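Side-chain contact in sporulation-control protein spo0M (Bacillus subtilis, PDB 5CL2), which regulates expression of spo0A and is needed for sporulation to proceed beyond stage 0: residues E186-L191 against E197-V202. Sequence-based numbering, arbitrary orientation.
Sequences ELIFLL and EIIFEV
Leu-187 reaches across to Phe-200, its partner at a non-hydrogen-bonded position of two antiparallel strands. From CB, 4.0 Å from the carbonyl O of Ile-199, the side chain runs to CG, set beside the backbone N (chi1 -58°), and there it forks. Branch CD2 crosses to the neighbouring strand and meets the Phe-200 ring obliquely, 3.4 Å from CD2 of that ring; CD1 passes more loosely by CG2 of Ile-198. The same Ile-198 CG2 lies 3.3 Å above the plane of the Phe-200 ring and off its centre, while CD1 of Ile-198 packs beside CE1 of Phe-189, the two side chains pointing the same way. Strands 185-191 and 195-202 form a beta hairpin, the third and fourth strands of a five-stranded antiparallel sheet, flanked by strands 165-173 and 224-229. Helix 132-143 covers the face bearing Leu-187, Phe-189 and Ile-198 with Val-137 and Ile-141; the ring of Phe-189 also meets that of Phe-169 edge-to-face. On the other face Ile-188 and Ile-199 abut CB to CB at 4.0 Å, and the end methyl CD1 of Ile-199 touches CD1 of Leu-190. Six backbone hydrogen bonds join the strands, two at each of the pairs Glu-186/Glu-201, Ile-188/Ile-199 and Leu-190/Glu-197. Three glutamates share this second face. Glu-197 runs extended, its CG turned opposite the backbone N (chi1 -175°), and OE2 forms a salt bridge with Arg-225 and a long, weak ion pair with Arg-227 of the second subunit. Glu-201 is held by Tyr-217 through OE1 and by Arg-207 through OE2, whereas Glu-186, bent at chi2, passes OE1 alongside C of Val-202, 3.5 Å away in van der Waals contact, and OE1 accepts a weak hydrogen bond from Arg-204 N.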
loop_
_atom_site.group_PDB
_atom_site.type_symbol
_atom_site.label_atom_id
_atom_site.label_comp_id
_atom_site.label_asym_id
_atom_site.label_seq_id
_atom_site.Cartn_x
_atom_site.Cartn_y
_atom_site.Cartn_z
ATOM N N GLU A 186 -15.043 15.357 -6.550
ATOM C CA GLU A 186 -13.710 14.925 -6.174
ATOM C C GLU A 186 -13.483 13.514 -6.664
ATOM O O GLU A 186 -14.307 12.633 -6.397
ATOM C CB GLU A 186 -13.523 14.970 -4.654
ATOM C CG GLU A 186 -13.384 16.375 -4.056
ATOM C CD GLU A 186 -14.729 17.030 -3.748
ATOM O OE1 GLU A 186 -15.753 16.330 -3.525
ATOM O OE2 GLU A 186 -14.753 18.266 -3.712
ATOM N N LEU A 187 -12.351 13.303 -7.341
ATOM C CA LEU A 187 -11.938 12.002 -7.847
ATOM C C LEU A 187 -10.575 11.621 -7.286
ATOM O O LEU A 187 -9.681 12.468 -7.118
ATOM C CB LEU A 187 -11.881 11.983 -9.380
ATOM C CG LEU A 187 -13.156 12.320 -10.177
ATOM C CD1 LEU A 187 -13.079 11.836 -11.623
ATOM C CD2 LEU A 187 -14.421 11.818 -9.491
ATOM N N ILE A 188 -10.442 10.349 -6.949
ATOM C CA ILE A 188 -9.149 9.774 -6.642
ATOM C C ILE A 188 -8.865 8.652 -7.627
ATOM O O ILE A 188 -9.691 7.753 -7.807
ATOM C CB ILE A 188 -9.088 9.220 -5.212
ATOM C CG1 ILE A 188 -9.233 10.340 -4.196
ATOM C CG2 ILE A 188 -7.764 8.464 -4.968
ATOM C CD1 ILE A 188 -9.616 9.811 -2.823
ATOM N N PHE A 189 -7.711 8.712 -8.277
ATOM C CA PHE A 189 -7.281 7.630 -9.153
ATOM C C PHE A 189 -6.299 6.707 -8.445
ATOM O O PHE A 189 -5.279 7.163 -7.914
ATOM C CB PHE A 189 -6.622 8.189 -10.395
ATOM C CG PHE A 189 -7.483 9.114 -11.151
ATOM C CD1 PHE A 189 -8.441 8.631 -12.011
ATOM C CD2 PHE A 189 -7.367 10.467 -10.977
ATOM C CE1 PHE A 189 -9.236 9.474 -12.710
ATOM C CE2 PHE A 189 -8.181 11.325 -11.670
ATOM C CZ PHE A 189 -9.123 10.817 -12.542
ATOM N N LEU A 190 -6.601 5.420 -8.444
ATOM C CA LEU A 190 -5.656 4.411 -7.999
ATOM C C LEU A 190 -5.252 3.578 -9.208
ATOM O O LEU A 190 -6.008 2.723 -9.681
ATOM C CB LEU A 190 -6.283 3.536 -6.916
ATOM C CG LEU A 190 -6.984 4.314 -5.800
ATOM C CD1 LEU A 190 -7.771 3.377 -4.891
ATOM C CD2 LEU A 190 -5.945 5.082 -5.004
ATOM N N LEU A 191 -4.044 3.831 -9.692
ATOM C CA LEU A 191 -3.572 3.253 -10.928
ATOM C C LEU A 191 -2.811 1.981 -10.646
ATOM O O LEU A 191 -1.943 1.956 -9.777
ATOM C CB LEU A 191 -2.690 4.249 -11.660
ATOM C CG LEU A 191 -2.111 3.758 -12.976
ATOM C CD1 LEU A 191 -3.240 3.563 -13.957
ATOM C CD2 LEU A 191 -1.116 4.765 -13.487
ATOM N N GLU A 197 -8.725 2.319 -10.710
ATOM C CA GLU A 197 -9.880 2.469 -9.818
ATOM C C GLU A 197 -10.177 3.944 -9.522
ATOM O O GLU A 197 -9.266 4.719 -9.233
ATOM C CB GLU A 197 -9.624 1.700 -8.526
ATOM C CG GLU A 197 -10.761 1.654 -7.565
ATOM C CD GLU A 197 -10.628 0.490 -6.610
ATOM O OE1 GLU A 197 -9.768 -0.366 -6.877
ATOM O OE2 GLU A 197 -11.387 0.400 -5.621
ATOM N N ILE A 198 -11.446 4.331 -9.590
ATOM C CA ILE A 198 -11.843 5.710 -9.298
ATOM C C ILE A 198 -12.718 5.799 -8.070
ATOM O O ILE A 198 -13.672 5.027 -7.912
ATOM C CB ILE A 198 -12.594 6.363 -10.454
ATOM C CG1 ILE A 198 -11.840 6.160 -11.752
ATOM C CG2 ILE A 198 -12.753 7.846 -10.209
ATOM C CD1 ILE A 198 -12.300 7.044 -12.836
ATOM N N ILE A 199 -12.353 6.708 -7.172
ATOM C CA ILE A 199 -13.173 7.004 -6.011
ATOM C C ILE A 199 -13.856 8.342 -6.267
ATOM O O ILE A 199 -13.214 9.318 -6.671
ATOM C CB ILE A 199 -12.340 7.029 -4.729
ATOM C CG1 ILE A 199 -11.707 5.656 -4.495
ATOM C CG2 ILE A 199 -13.178 7.458 -3.547
ATOM C CD1 ILE A 199 -10.690 5.640 -3.384
ATOM N N PHE A 200 -15.170 8.359 -6.092
ATOM C CA PHE A 200 -16.001 9.523 -6.369
ATOM C C PHE A 200 -16.514 10.068 -5.061
ATOM O O PHE A 200 -16.906 9.314 -4.177
ATOM C CB PHE A 200 -17.193 9.161 -7.266
ATOM C CG PHE A 200 -16.807 8.690 -8.638
ATOM C CD1 PHE A 200 -16.346 7.394 -8.839
ATOM C CD2 PHE A 200 -16.951 9.520 -9.733
ATOM C CE1 PHE A 200 -16.012 6.951 -10.097
ATOM C CE2 PHE A 200 -16.617 9.077 -10.998
ATOM C CZ PHE A 200 -16.141 7.787 -11.178
ATOM N N GLU A 201 -16.527 11.381 -4.935
ATOM C CA GLU A 201 -17.160 11.992 -3.785
ATOM C C GLU A 201 -17.658 13.372 -4.253
ATOM O O GLU A 201 -17.196 13.870 -5.278
ATOM C CB GLU A 201 -16.164 12.002 -2.617
ATOM C CG GLU A 201 -16.602 12.585 -1.297
ATOM C CD GLU A 201 -17.695 11.833 -0.577
ATOM O OE1 GLU A 201 -17.473 10.721 -0.062
ATOM O OE2 GLU A 201 -18.776 12.414 -0.486
ATOM N N VAL A 202 -18.654 13.953 -3.581
ATOM C CA VAL A 202 -19.135 15.267 -3.987
ATOM C C VAL A 202 -19.194 16.184 -2.783
ATOM O O VAL A 202 -19.330 15.717 -1.651
ATOM C CB VAL A 202 -20.547 15.224 -4.650
ATOM C CG1 VAL A 202 -20.575 14.204 -5.801
ATOM C CG2 VAL A 202 -21.602 14.898 -3.627
#